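Local coordinates for uncharacterized protein (Sus scrofa, PDB 5BNF), which is porcine CD38, a member of the ADP-ribosyl cyclase family, with a helical part and a part containing a parallel sheet, at residues N165-T170 / G207-E212; V8-I13 / D107-C112; F95-T100 / L142-F147. All coordinates share one frame; numbering follows the deposited sequence.

Contact 1 of 3, residues N165-T170 / G207-E212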
loop_
_atom_site.group_PDB
_atom_site.type_symbol
_atom_site.label_atom_id
_atom_site.label_comp_id
_atom_site.label_asym_id
_atom_site.label_seq_id
_atom_site.Cartn_x
_atom_site.Cartn_y
_atom_site.Cartn_z
ATOM N N ASN A 165 -17.138 3.616 11.467
ATOM C CA ASN A 165 -15.816 3.453 12.061
ATOM C C ASN A 165 -14.691 3.786 11.094
ATOM O O ASN A 165 -14.104 2.895 10.482
ATOM C CB ASN A 165 -15.654 2.020 12.555
ATOM C CG ASN A 165 -16.596 1.694 13.691
ATOM O OD1 ASN A 165 -17.161 0.606 13.749
ATOM N ND2 ASN A 165 -16.767 2.642 14.610
ATOM N N ALA A 166 -14.393 5.075 10.972
ATOM C CA ALA A 166 -13.348 5.556 10.078
ATOM C C ALA A 166 -12.034 4.801 10.242
ATOM O O ALA A 166 -11.340 4.544 9.266
ATOM C CB ALA A 166 -13.127 7.045 10.301
ATOM N N PHE A 167 -11.688 4.454 11.475
ATOM C CA PHE A 167 -10.455 3.721 11.722
ATOM C C PHE A 167 -10.790 2.261 11.968
ATOM O O PHE A 167 -11.384 1.914 12.985
ATOM C CB PHE A 167 -9.710 4.292 12.928
ATOM C CG PHE A 167 -8.527 3.471 13.345
ATOM C CD1 PHE A 167 -7.348 3.505 12.617
ATOM C CD2 PHE A 167 -8.614 2.604 14.435
ATOM C CE1 PHE A 167 -6.272 2.684 12.963
ATOM C CE2 PHE A 167 -7.552 1.788 14.784
ATOM C CZ PHE A 167 -6.378 1.825 14.046
ATOM N N ASP A 168 -10.391 1.410 11.034
ATOM C CA ASP A 168 -10.670 -0.014 11.121
ATOM C C ASP A 168 -9.440 -0.824 11.542
ATOM O O ASP A 168 -8.412 -0.778 10.874
ATOM C CB ASP A 168 -11.160 -0.498 9.758
ATOM C CG ASP A 168 -11.664 -1.925 9.787
ATOM O OD1 ASP A 168 -11.242 -2.700 10.671
ATOM O OD2 ASP A 168 -12.475 -2.274 8.907
ATOM N N LYS A 169 -9.555 -1.577 12.636
ATOM C CA LYS A 169 -8.448 -2.405 13.122
ATOM C C LYS A 169 -8.173 -3.613 12.241
ATOM O O LYS A 169 -7.177 -4.297 12.438
ATOM C CB LYS A 169 -8.711 -2.910 14.546
ATOM C CG LYS A 169 -7.963 -2.164 15.647
ATOM C CD LYS A 169 -8.249 -2.807 16.998
ATOM C CE LYS A 169 -7.731 -1.980 18.167
ATOM N NZ LYS A 169 -6.247 -1.930 18.254
ATOM N N THR A 170 -9.052 -3.891 11.281
ATOM C CA THR A 170 -8.846 -5.035 10.387
ATOM C C THR A 170 -8.335 -4.622 9.006
ATOM O O THR A 170 -7.997 -5.476 8.191
ATOM C CB THR A 170 -10.142 -5.855 10.173
ATOM O OG1 THR A 170 -11.064 -5.102 9.376
ATOM C CG2 THR A 170 -10.793 -6.190 11.499
ATOM N N GLY A 207 -14.915 10.011 18.323
ATOM C CA GLY A 207 -15.448 8.663 18.376
ATOM C C GLY A 207 -14.510 7.629 18.969
ATOM O O GLY A 207 -13.309 7.864 19.122
ATOM N N SER A 208 -15.068 6.473 19.305
ATOM C CA SER A 208 -14.281 5.401 19.886
ATOM C C SER A 208 -13.308 4.803 18.867
ATOM O O SER A 208 -12.241 4.311 19.232
ATOM C CB SER A 208 -15.205 4.314 20.449
ATOM O OG SER A 208 -16.039 3.777 19.444
ATOM N N SER A 209 -13.667 4.858 17.589
ATOM C CA SER A 209 -12.812 4.318 16.538
ATOM C C SER A 209 -11.468 5.032 16.505
ATOM O O SER A 209 -10.414 4.397 16.476
ATOM C CB SER A 209 -13.494 4.458 15.172
ATOM O OG SER A 209 -12.734 3.834 14.156
ATOM N N ILE A 210 -11.508 6.359 16.501
ATOM C CA ILE A 210 -10.289 7.144 16.462
ATOM C C ILE A 210 -9.537 7.043 17.776
ATOM O O ILE A 210 -8.324 7.189 17.813
ATOM C CB ILE A 210 -10.614 8.610 16.107
ATOM C CG1 ILE A 210 -10.909 8.693 14.606
ATOM C CG2 ILE A 210 -9.456 9.534 16.469
ATOM C CD1 ILE A 210 -11.970 9.691 14.243
ATOM N N ASN A 211 -10.258 6.782 18.858
ATOM C CA ASN A 211 -9.612 6.631 20.147
ATOM C C ASN A 211 -8.800 5.334 20.119
ATOM O O ASN A 211 -7.773 5.224 20.781
ATOM C CB ASN A 211 -10.641 6.578 21.271
ATOM C CG ASN A 211 -10.000 6.345 22.623
ATOM O OD1 ASN A 211 -9.369 7.235 23.180
ATOM N ND2 ASN A 211 -10.142 5.134 23.148
ATOM N N GLU A 212 -9.250 4.357 19.341
ATOM C CA GLU A 212 -8.515 3.103 19.251
ATOM C C GLU A 212 -7.174 3.364 18.594
ATOM O O GLU A 212 -6.164 2.766 18.975
ATOM C CB GLU A 212 -9.283 2.066 18.438
ATOM C CG GLU A 212 -10.552 1.594 19.084
ATOM C CD GLU A 212 -11.225 0.503 18.282
ATOM O OE1 GLU A 212 -11.538 0.747 17.094
ATOM O OE2 GLU A 212 -11.436 -0.593 18.841
HETATM O O HOH W 1 -6.073 0.377 20.098
#
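Phe167 lays its ring obliquely against the first turn of helix 208-219. Ring atom CD2 of Phe167 comes within 3.3 Å of the backbone O of Ser209, and CE2 of the same ring lies 4.1 Å from CB of Glu212. The ring and the Glu212 carboxylate are turned almost at right angles, 84° apart. Phe167 CG stands anti to the backbone N, which carries the ring along the helix surface from Ser209 to Glu212.

The polar centre of the contact is the Ser209 hydroxyl. Ser209 is buried, and its OG is anti to its own backbone N (chi1 -175°), which turns it out to the loop. There it accepts from Phe167 N at 2.9 Å, a bent bond with an N-H...O angle of 135°. Phe167 O lies 2.6 Å from the same Ser209 OG. The helix thus brings a side-chain oxygen to the main chain of a loop residue. Asn165 flanks this point, with ND2 lying 3.8 Å from CB of Ser209.

At the Lys169 end the contact is more exposed. CE of Lys169 approaches OE2 of Glu212 at 4.0 Å, but the charged atoms themselves stay apart. A water accepts from Lys169 NZ and donates to Glu212 O, so it links the lysine to the helix backbone. Just before Lys169, Asp168 OD1 accepts from Thr170 N and Thr170 OG1, both from one face of its carboxylate. The bond to the nitrogen makes an Asx turn.

Phe167 also packs on Leu213 and Ile216 of helix 208-219, and on Phe173 and Val178 of helix 172-180. From the loop between strand 153-160 and helix 172-180, it thus packs on both helices, while Ile210 packs on strand 223-229.

Contact 2 of 3, residues V8-I13 / D107-C112; sequences VDFQEI and DDLSWC
Leu109 is the first residue of segment 107-112 to touch segment 8-13. Its methyl CD2 lies 3.8 Å from CE1 of Phe10 and 4.0 Å from CG2 of Ile13, so one branch touches both side chains. Leu109 and Ile13 run past each other in opposite directions, whereas Leu109 meets the Phe10 ring obliquely. The same leucine also packs on Ile14 and Arg17, further along helix 10-25.

Ser110 contributes its backbone. Its carbonyl O is 4.1 Å from CD1 of Phe10, while its side chain starts away from the helix. Ser110 also pairs through backbone hydrogen bonds with Thr7, just ahead of helix 10-25. The contact thus joins the N-terminal helix of an ADP-ribosyl cyclase fold to the extended residues 109-112 of the loop between helices 101-106 and 135-149. Both hydrogen bonding before the helix and apolar packing on its first turn take part.

Trp111 comes next, and its CB sits over one face of the Phe10 ring. This CH-pi contact measures 4.1 Å from Trp111 CB to the Phe10 ring centroid, 16° off the ring normal. CG of Trp111 lies between the backbone N and the carbonyl carbon (chi1 67°), and the rest of the indole runs on past Phe10. CE3 of Trp111 still reaches CE1 of Phe10 at 3.8 Å. The two aromatic planes are inclined by 31°, in an oblique pair. The indole continues into an aromatic cluster, meeting Phe41 and Phe139 edge-to-face, and its NE1 is hydrogen-bonded to Tyr58 OH. Cys112, which ends the segment, forms a disulfide with Cys125.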
loop_
_atom_site.group_PDB
_atom_site.type_symbol
_atom_site.label_atom_id
_atom_site.label_comp_id
_atom_site.label_asym_id
_atom_site.label_seq_id
_atom_site.Cartn_x
_atom_site.Cartn_y
_atom_site.Cartn_z
ATOM N N VAL A 8 -4.222 -8.719 -18.522
ATOM C CA VAL A 8 -3.658 -9.021 -19.830
ATOM C C VAL A 8 -2.481 -8.099 -20.113
ATOM O O VAL A 8 -2.499 -6.927 -19.739
ATOM C CB VAL A 8 -4.691 -8.835 -20.952
ATOM C CG1 VAL A 8 -4.052 -9.145 -22.296
ATOM C CG2 VAL A 8 -5.885 -9.742 -20.714
ATOM N N ASP A 9 -1.464 -8.634 -20.780
ATOM C CA ASP A 9 -0.275 -7.864 -21.116
ATOM C C ASP A 9 0.400 -7.350 -19.861
ATOM O O ASP A 9 1.085 -6.329 -19.886
ATOM C CB ASP A 9 -0.645 -6.684 -22.012
ATOM C CG ASP A 9 -1.340 -7.120 -23.279
ATOM O OD1 ASP A 9 -0.856 -8.079 -23.921
ATOM O OD2 ASP A 9 -2.367 -6.504 -23.636
ATOM N N PHE A 10 0.196 -8.071 -18.766
ATOM C CA PHE A 10 0.768 -7.707 -17.484
ATOM C C PHE A 10 2.221 -7.258 -17.605
ATOM O O PHE A 10 2.598 -6.206 -17.095
ATOM C CB PHE A 10 0.677 -8.894 -16.520
ATOM C CG PHE A 10 1.319 -8.633 -15.194
ATOM C CD1 PHE A 10 0.728 -7.767 -14.284
ATOM C CD2 PHE A 10 2.559 -9.184 -14.887
ATOM C CE1 PHE A 10 1.370 -7.448 -13.091
ATOM C CE2 PHE A 10 3.202 -8.867 -13.697
ATOM C CZ PHE A 10 2.605 -7.995 -12.799
ATOM N N GLN A 11 3.030 -8.062 -18.283
ATOM C CA GLN A 11 4.446 -7.758 -18.459
ATOM C C GLN A 11 4.711 -6.410 -19.114
ATOM O O GLN A 11 5.486 -5.603 -18.607
ATOM C CB GLN A 11 5.120 -8.857 -19.277
ATOM C CG GLN A 11 5.177 -10.185 -18.560
ATOM C CD GLN A 11 3.978 -11.062 -18.845
ATOM O OE1 GLN A 11 2.898 -10.580 -19.199
ATOM N NE2 GLN A 11 4.161 -12.366 -18.681
ATOM N N GLU A 12 4.062 -6.172 -20.243
ATOM C CA GLU A 12 4.231 -4.931 -20.983
ATOM C C GLU A 12 3.826 -3.735 -20.133
ATOM O O GLU A 12 4.509 -2.707 -20.112
ATOM C CB GLU A 12 3.365 -4.973 -22.234
ATOM C CG GLU A 12 3.177 -6.372 -22.779
ATOM C CD GLU A 12 2.079 -6.442 -23.812
ATOM O OE1 GLU A 12 1.708 -7.566 -24.209
ATOM O OE2 GLU A 12 1.592 -5.366 -24.224
ATOM N N ILE A 13 2.710 -3.883 -19.432
ATOM C CA ILE A 13 2.189 -2.819 -18.590
ATOM C C ILE A 13 3.155 -2.350 -17.511
ATOM O O ILE A 13 3.421 -1.153 -17.402
ATOM C CB ILE A 13 0.862 -3.238 -17.933
ATOM C CG1 ILE A 13 -0.203 -3.413 -19.018
ATOM C CG2 ILE A 13 0.433 -2.203 -16.902
ATOM C CD1 ILE A 13 -1.607 -3.713 -18.491
ATOM N N ASP A 107 -0.161 -0.862 -9.171
ATOM C CA ASP A 107 -1.494 -0.335 -8.920
ATOM C C ASP A 107 -2.598 -0.826 -9.861
ATOM O O ASP A 107 -2.461 -0.765 -11.081
ATOM C CB ASP A 107 -1.442 1.191 -8.931
ATOM C CG ASP A 107 -2.717 1.817 -8.415
ATOM O OD1 ASP A 107 -3.230 1.348 -7.376
ATOM O OD2 ASP A 107 -3.201 2.783 -9.038
ATOM N N ASP A 108 -3.687 -1.312 -9.264
ATOM C CA ASP A 108 -4.862 -1.816 -9.977
ATOM C C ASP A 108 -4.684 -3.102 -10.778
ATOM O O ASP A 108 -5.641 -3.610 -11.355
ATOM C CB ASP A 108 -5.428 -0.736 -10.904
ATOM C CG ASP A 108 -6.087 0.399 -10.142
ATOM O OD1 ASP A 108 -6.819 0.109 -9.169
ATOM O OD2 ASP A 108 -5.885 1.574 -10.524
ATOM N N LEU A 109 -3.477 -3.643 -10.809
ATOM C CA LEU A 109 -3.237 -4.858 -11.577
ATOM C C LEU A 109 -3.541 -6.154 -10.822
ATOM O O LEU A 109 -3.669 -6.159 -9.597
ATOM C CB LEU A 109 -1.787 -4.865 -12.056
ATOM C CG LEU A 109 -1.399 -4.016 -13.274
ATOM C CD1 LEU A 109 -2.050 -2.653 -13.250
ATOM C CD2 LEU A 109 0.116 -3.896 -13.296
ATOM N N SER A 110 -3.667 -7.245 -11.573
ATOM C CA SER A 110 -3.924 -8.569 -11.012
ATOM C C SER A 110 -2.922 -9.558 -11.592
ATOM O O SER A 110 -2.678 -9.565 -12.796
ATOM C CB SER A 110 -5.339 -9.039 -11.350
ATOM O OG SER A 110 -6.287 -8.468 -10.466
ATOM N N TRP A 111 -2.343 -10.401 -10.743
ATOM C CA TRP A 111 -1.373 -11.367 -11.231
ATOM C C TRP A 111 -1.254 -12.636 -10.385
ATOM O O TRP A 111 -1.506 -12.633 -9.180
ATOM C CB TRP A 111 -0.000 -10.694 -11.352
ATOM C CG TRP A 111 0.627 -10.288 -10.038
ATOM C CD1 TRP A 111 1.451 -11.046 -9.257
ATOM C CD2 TRP A 111 0.473 -9.034 -9.354
ATOM N NE1 TRP A 111 1.818 -10.348 -8.135
ATOM C CE2 TRP A 111 1.232 -9.112 -8.167
ATOM C CE3 TRP A 111 -0.231 -7.859 -9.626
ATOM C CZ2 TRP A 111 1.310 -8.056 -7.253
ATOM C CZ3 TRP A 111 -0.154 -6.806 -8.718
ATOM C CH2 TRP A 111 0.611 -6.912 -7.547
ATOM N N CYS A 112 -0.890 -13.725 -11.051
ATOM C CA CYS A 112 -0.684 -15.012 -10.411
ATOM C C CYS A 112 -0.200 -15.996 -11.455
ATOM O O CYS A 112 -0.584 -15.927 -12.627
ATOM C CB CYS A 112 -1.958 -15.532 -9.746
ATOM S SG CYS A 112 -3.324 -16.019 -10.837
#

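Contact 3 of 3, residues F95-T100 / L142-F147; sequences FTLENT and LLSKRF
Leu97 O is gripped twice by Thr100, through OG1 at 2.8 Å and through the backbone N at 3.3 Å. The hydroxyl bond lies in the carbonyl plane, with a C=O...O angle of 154°. Thr100 is the N-cap of helix 101-106. Its OG1 also bonds Gly103 N, so it ties the 3-10 turn 97-99 to the start of that helix.

This turn presents Leu97 to helix 135-149. Leu97 CG is anti to the backbone N (chi1 -175°), and its two methyls part. CD1 presses on CG of Leu143 at 3.4 Å, tighter than usual for two carbons. CD2 of Leu97 meets OG of Ser144 at 3.1 Å; that hydroxyl is hydrogen-bonded to Trp140 O in its own helix.

Phe147 slides its ring beneath the backbone of the turn. CA of Leu97 stands over the centre of one face, 4.1 Å from the centroid of the Phe147 ring, as a CH-pi contact. Phe95 O lies in the ring plane at the edge, 3.2 Å from CZ of Phe147. CG2 of Thr100 touches CE1 of Phe147 obliquely at 3.6 Å.

The ring of Phe147 also meets that of Phe76 in strand 75-77. The arrangement is buried interior packing of the ADP-ribosyl cyclase fold, a 3-10 turn leading into a helix N-cap and set against helix 135-149.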
loop_
_atom_site.group_PDB
_atom_site.type_symbol
_atom_site.label_atom_id
_atom_site.label_comp_id
_atom_site.label_asym_id
_atom_site.label_seq_id
_atom_site.Cartn_x
_atom_site.Cartn_y
_atom_site.Cartn_z
ATOM N N PHE A 95 3.720 11.712 -0.930
ATOM C CA PHE A 95 3.713 10.291 -1.228
ATOM C C PHE A 95 2.745 9.351 -0.525
ATOM O O PHE A 95 2.826 9.158 0.689
ATOM C CB PHE A 95 5.121 9.729 -1.031
ATOM C CG PHE A 95 6.155 10.338 -1.935
ATOM C CD1 PHE A 95 6.546 9.696 -3.106
ATOM C CD2 PHE A 95 6.735 11.563 -1.618
ATOM C CE1 PHE A 95 7.502 10.263 -3.949
ATOM C CE2 PHE A 95 7.689 12.140 -2.451
ATOM C CZ PHE A 95 8.075 11.490 -3.619
ATOM N N THR A 96 1.836 8.758 -1.297
ATOM C CA THR A 96 0.911 7.758 -0.771
ATOM C C THR A 96 1.538 6.478 -1.326
ATOM O O THR A 96 2.373 6.555 -2.219
ATOM C CB THR A 96 -0.508 7.929 -1.332
ATOM O OG1 THR A 96 -0.489 7.797 -2.760
ATOM C CG2 THR A 96 -1.056 9.286 -0.956
ATOM N N LEU A 97 1.165 5.309 -0.823
ATOM C CA LEU A 97 1.776 4.075 -1.326
ATOM C C LEU A 97 1.755 3.968 -2.855
ATOM O O LEU A 97 2.731 3.532 -3.467
ATOM C CB LEU A 97 1.106 2.840 -0.701
ATOM C CG LEU A 97 1.728 1.478 -1.037
ATOM C CD1 LEU A 97 3.230 1.508 -0.841
ATOM C CD2 LEU A 97 1.107 0.410 -0.148
ATOM N N GLU A 98 0.661 4.388 -3.475
ATOM C CA GLU A 98 0.539 4.317 -4.930
ATOM C C GLU A 98 1.402 5.323 -5.695
ATOM O O GLU A 98 1.466 5.269 -6.925
ATOM C CB GLU A 98 -0.925 4.496 -5.358
ATOM C CG GLU A 98 -1.889 3.473 -4.785
ATOM C CD GLU A 98 -2.016 3.585 -3.282
ATOM O OE1 GLU A 98 -2.287 4.701 -2.794
ATOM O OE2 GLU A 98 -1.844 2.561 -2.592
ATOM N N ASN A 99 2.051 6.247 -4.991
ATOM C CA ASN A 99 2.895 7.226 -5.672
ATOM C C ASN A 99 4.363 6.812 -5.667
ATOM O O ASN A 99 5.207 7.488 -6.248
ATOM C CB ASN A 99 2.737 8.618 -5.047
ATOM C CG ASN A 99 1.333 9.167 -5.198
ATOM O OD1 ASN A 99 0.761 9.149 -6.287
ATOM N ND2 ASN A 99 0.772 9.671 -4.104
ATOM N N THR A 100 4.665 5.697 -5.011
ATOM C CA THR A 100 6.032 5.194 -4.971
ATOM C C THR A 100 6.224 4.363 -6.228
ATOM O O THR A 100 5.253 3.989 -6.879
ATOM C CB THR A 100 6.274 4.294 -3.757
ATOM O OG1 THR A 100 5.442 3.129 -3.845
ATOM C CG2 THR A 100 5.958 5.045 -2.483
ATOM N N LEU A 142 3.293 -6.449 1.944
ATOM C CA LEU A 142 4.702 -6.163 2.175
ATOM C C LEU A 142 5.065 -4.711 1.825
ATOM O O LEU A 142 5.817 -4.058 2.544
ATOM C CB LEU A 142 5.564 -7.121 1.352
ATOM C CG LEU A 142 7.072 -6.882 1.360
ATOM C CD1 LEU A 142 7.593 -6.866 2.802
ATOM C CD2 LEU A 142 7.756 -7.967 0.540
ATOM N N LEU A 143 4.525 -4.213 0.720
ATOM C CA LEU A 143 4.799 -2.855 0.282
ATOM C C LEU A 143 4.370 -1.878 1.371
ATOM O O LEU A 143 5.099 -0.951 1.723
ATOM C CB LEU A 143 4.035 -2.551 -1.009
ATOM C CG LEU A 143 4.642 -1.395 -1.801
ATOM C CD1 LEU A 143 6.118 -1.697 -2.042
ATOM C CD2 LEU A 143 3.902 -1.201 -3.125
ATOM N N SER A 144 3.179 -2.111 1.912
ATOM C CA SER A 144 2.637 -1.268 2.961
ATOM C C SER A 144 3.523 -1.316 4.189
ATOM O O SER A 144 3.850 -0.281 4.769
ATOM C CB SER A 144 1.225 -1.722 3.311
ATOM O OG SER A 144 0.346 -1.481 2.226
ATOM N N LYS A 145 3.926 -2.519 4.578
ATOM C CA LYS A 145 4.789 -2.680 5.737
ATOM C C LYS A 145 6.074 -1.881 5.562
ATOM O O LYS A 145 6.484 -1.158 6.462
ATOM C CB LYS A 145 5.133 -4.151 5.954
ATOM C CG LYS A 145 6.091 -4.374 7.104
ATOM C CD LYS A 145 5.497 -5.316 8.133
ATOM C CE LYS A 145 6.431 -6.484 8.398
ATOM N NZ LYS A 145 6.642 -7.327 7.185
ATOM N N ARG A 146 6.711 -2.024 4.405
ATOM C CA ARG A 146 7.951 -1.300 4.121
ATOM C C ARG A 146 7.714 0.206 4.136
ATOM O O ARG A 146 8.474 0.951 4.745
ATOM C CB ARG A 146 8.512 -1.693 2.749
ATOM C CG ARG A 146 9.163 -3.064 2.679
ATOM C CD ARG A 146 10.455 -3.109 3.473
ATOM N NE ARG A 146 10.338 -3.937 4.667
ATOM C CZ ARG A 146 10.525 -5.252 4.690
ATOM N NH1 ARG A 146 10.392 -5.919 5.829
ATOM N NH2 ARG A 146 10.858 -5.896 3.577
ATOM N N PHE A 147 6.655 0.640 3.456
ATOM C CA PHE A 147 6.301 2.052 3.369
ATOM C C PHE A 147 6.164 2.664 4.762
ATOM O O PHE A 147 6.602 3.781 4.997
ATOM C CB PHE A 147 4.987 2.202 2.587
ATOM C CG PHE A 147 4.645 3.627 2.207
ATOM C CD1 PHE A 147 5.477 4.360 1.367
ATOM C CD2 PHE A 147 3.455 4.212 2.643
ATOM C CE1 PHE A 147 5.131 5.654 0.961
ATOM C CE2 PHE A 147 3.103 5.503 2.244
ATOM C CZ PHE A 147 3.943 6.224 1.398
#

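How the contacts relate
Contact 3 lies near the middle of the molecule, its centre about 5 Å from that of the chain. Contacts 1 and 2 lie on opposite sides of the chain's centre, with their own centres about 33 Å apart. Contacts 2 and 3 touch, where Asp107 OD1 packs 3.6 Å from CG of Glu98. They are also interleaved in sequence, with helix 101-106 running between segments 95-100 and 107-112. Contact 1 is separate: it follows both in sequence, and its nearest atoms are about 11 Å from contact 3. Contact 2 joins helix 10-25 to a loop, contact 3 adjoins outer strand 75-77, and contact 1 lies toward the other outer strand, 223-229.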